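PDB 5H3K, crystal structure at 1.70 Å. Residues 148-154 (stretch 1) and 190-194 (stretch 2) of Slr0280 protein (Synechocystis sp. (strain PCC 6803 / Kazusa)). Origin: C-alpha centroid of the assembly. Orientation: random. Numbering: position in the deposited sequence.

Stretch 1 148-154: NTNAQIL
Stretch 2 190-194: INASS

Two backbone hydrogen bonds set the register of this contact. The amide N of Ile 153 donates to Ser 193 O at 2.8 Å (N-H...O angle 169°), while Ser 193 N donates to Ala 151 O at 3.2 Å (N-H...O angle 156°). This is the pattern of a single parallel bridge, and the chains run the same way, end-to-end directions 37° apart. CA atoms pair as Ala 151 with Ala 192 at 4.8 Å, Gln 152 with Ser 193 at 4.7 Å and Ile 153 with Ser 194 at 5.1 Å. Both acceptors also meet a CA-H group: Ala 192 CA lies 3.4 Å from Ala 151 O, and Gln 152 CA lies 3.3 Å from Ser 193 O.

Ala 151 (phi/psi -85/145), Gln 152 (-131/146) and Ile 153 (-84/119) are extended, alongside Ala 192 (-144/138) and Ser 193 (-83/151). Before these, each chain bends. Asn 150 takes a left-handed 56/36 after Thr 149 at -89/-6, and its N donates to Asn 148 OD1 at 3.2 Å, with Asn 148 in chi1 t. In the other stretch Asn 191 sits at -82/65, and Ala 192 N makes a weak bond to Ile 190 O at 2.8 Å.

At this bent end water links the stretches. Thr 149 OG1 and Asn 191 O are 4.3 Å apart, and water 1 donates to each of these atoms at 3.0 Å. Thr 149 is in chi1 p, and its OG1 also bonds elsewhere in the structure. Water 2 donates to Asn 191 O at 2.9 Å and weakly to Thr 149 OG1 at 3.3 Å, and accepts from Ala 151 N at 3.0 Å. Beside the bridge, water 3 accepts from Gln 152 NE2 at 3.1 Å and has a weak bond with Ser 193 OG at 3.4 Å.

The stretches bury 356 Å² between them, both sides summed. Ala 192 directs its CB toward stretch 1, where it lies 3.9 Å from Ala 151 CB and 3.9 Å from Ile 153 CG1. Ile 153, also pointing toward its partner, is m,t and the most covered residue; its CD1 reaches to 4.3 Å from Ser 194 CB, with Ser 194 in chi1 t. Gln 152 (m,t, chi3 -105°) brings CG to 3.7 Å from Ser 193 OG, the serine being p. The rule is economical: main chain fixes register.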

# COMPACT_ATOMS: atom_id res chain seq x y z
N ASN A 148 -27.22 -14.68 -11.20
CA ASN A 148 -28.30 -14.43 -10.26
C ASN A 148 -28.51 -15.64 -9.34
O ASN A 148 -28.80 -16.74 -9.81
CB ASN A 148 -29.58 -14.13 -11.05
CG ASN A 148 -30.66 -13.48 -10.20
OD1 ASN A 148 -30.46 -13.17 -9.02
ND2 ASN A 148 -31.84 -13.29 -10.80
N THR A 149 -28.32 -15.48 -8.04
CA THR A 149 -28.55 -16.60 -7.14
C THR A 149 -30.00 -16.68 -6.66
O THR A 149 -30.36 -17.64 -5.97
CB THR A 149 -27.62 -16.56 -5.93
OG1 THR A 149 -28.02 -15.49 -5.06
CG2 THR A 149 -26.16 -16.36 -6.38
N ASN A 150 -30.81 -15.68 -7.00
CA ASN A 150 -32.24 -15.64 -6.62
C ASN A 150 -32.49 -15.74 -5.12
O ASN A 150 -33.47 -16.35 -4.69
CB ASN A 150 -33.04 -16.73 -7.34
CG ASN A 150 -33.05 -16.57 -8.85
OD1 ASN A 150 -32.70 -17.51 -9.59
ND2 ASN A 150 -33.44 -15.40 -9.32
N ALA A 151 -31.61 -15.13 -4.33
CA ALA A 151 -31.71 -15.19 -2.87
C ALA A 151 -32.65 -14.12 -2.34
O ALA A 151 -32.71 -13.01 -2.88
CB ALA A 151 -30.33 -15.03 -2.22
N GLN A 152 -33.38 -14.46 -1.28
CA GLN A 152 -34.22 -13.52 -0.57
C GLN A 152 -33.93 -13.62 0.91
O GLN A 152 -33.65 -14.71 1.42
CB GLN A 152 -35.70 -13.86 -0.80
CG GLN A 152 -36.07 -14.14 -2.23
CD GLN A 152 -37.48 -14.70 -2.35
OE1 GLN A 152 -37.67 -15.89 -2.59
NE2 GLN A 152 -38.48 -13.84 -2.17
N ILE A 153 -34.02 -12.49 1.61
CA ILE A 153 -33.86 -12.47 3.05
C ILE A 153 -35.20 -12.81 3.69
O ILE A 153 -36.18 -12.10 3.48
CB ILE A 153 -33.39 -11.08 3.53
CG1 ILE A 153 -32.07 -10.71 2.85
CG2 ILE A 153 -33.25 -11.08 5.06
CD1 ILE A 153 -31.60 -9.29 3.17
N LEU A 154 -35.24 -13.90 4.45
CA LEU A 154 -36.51 -14.39 5.00
C LEU A 154 -36.81 -13.83 6.40
O LEU A 154 -37.94 -13.45 6.69
CB LEU A 154 -36.52 -15.92 5.02
CG LEU A 154 -36.20 -16.55 3.66
CD1 LEU A 154 -36.02 -18.06 3.77
CD2 LEU A 154 -37.28 -16.19 2.64
N ILE A 190 -25.70 -7.02 0.57
CA ILE A 190 -26.00 -8.40 0.17
C ILE A 190 -26.85 -8.41 -1.09
O ILE A 190 -27.85 -7.69 -1.19
CB ILE A 190 -26.81 -9.14 1.25
CG1 ILE A 190 -26.20 -8.93 2.62
CG2 ILE A 190 -26.91 -10.63 0.91
CD1 ILE A 190 -27.16 -8.28 3.58
N ASN A 191 -26.47 -9.24 -2.05
CA ASN A 191 -27.26 -9.40 -3.26
C ASN A 191 -28.41 -10.36 -2.99
O ASN A 191 -28.46 -11.46 -3.55
CB ASN A 191 -26.39 -9.88 -4.43
CG ASN A 191 -27.18 -10.04 -5.75
OD1 ASN A 191 -26.86 -10.89 -6.58
ND2 ASN A 191 -28.22 -9.21 -5.93
N ALA A 192 -29.31 -9.95 -2.10
CA ALA A 192 -30.51 -10.71 -1.77
C ALA A 192 -31.62 -9.69 -1.53
O ALA A 192 -31.38 -8.67 -0.88
CB ALA A 192 -30.30 -11.55 -0.52
N SER A 193 -32.81 -9.96 -2.04
CA SER A 193 -33.92 -9.02 -1.93
C SER A 193 -34.60 -9.21 -0.59
O SER A 193 -34.57 -10.30 -0.02
CB SER A 193 -34.93 -9.25 -3.06
OG SER A 193 -35.51 -10.54 -2.96
N SER A 194 -35.20 -8.15 -0.06
CA SER A 194 -35.95 -8.25 1.19
C SER A 194 -37.42 -7.90 0.98
O SER A 194 -37.77 -6.73 0.86
CB SER A 194 -35.35 -7.33 2.25
OG SER A 194 -36.22 -7.26 3.37
O HOH W 1 -26.22 -13.18 -4.67
O HOH W 2 -30.05 -12.87 -5.54
O HOH W 3 -37.81 -11.25 -0.62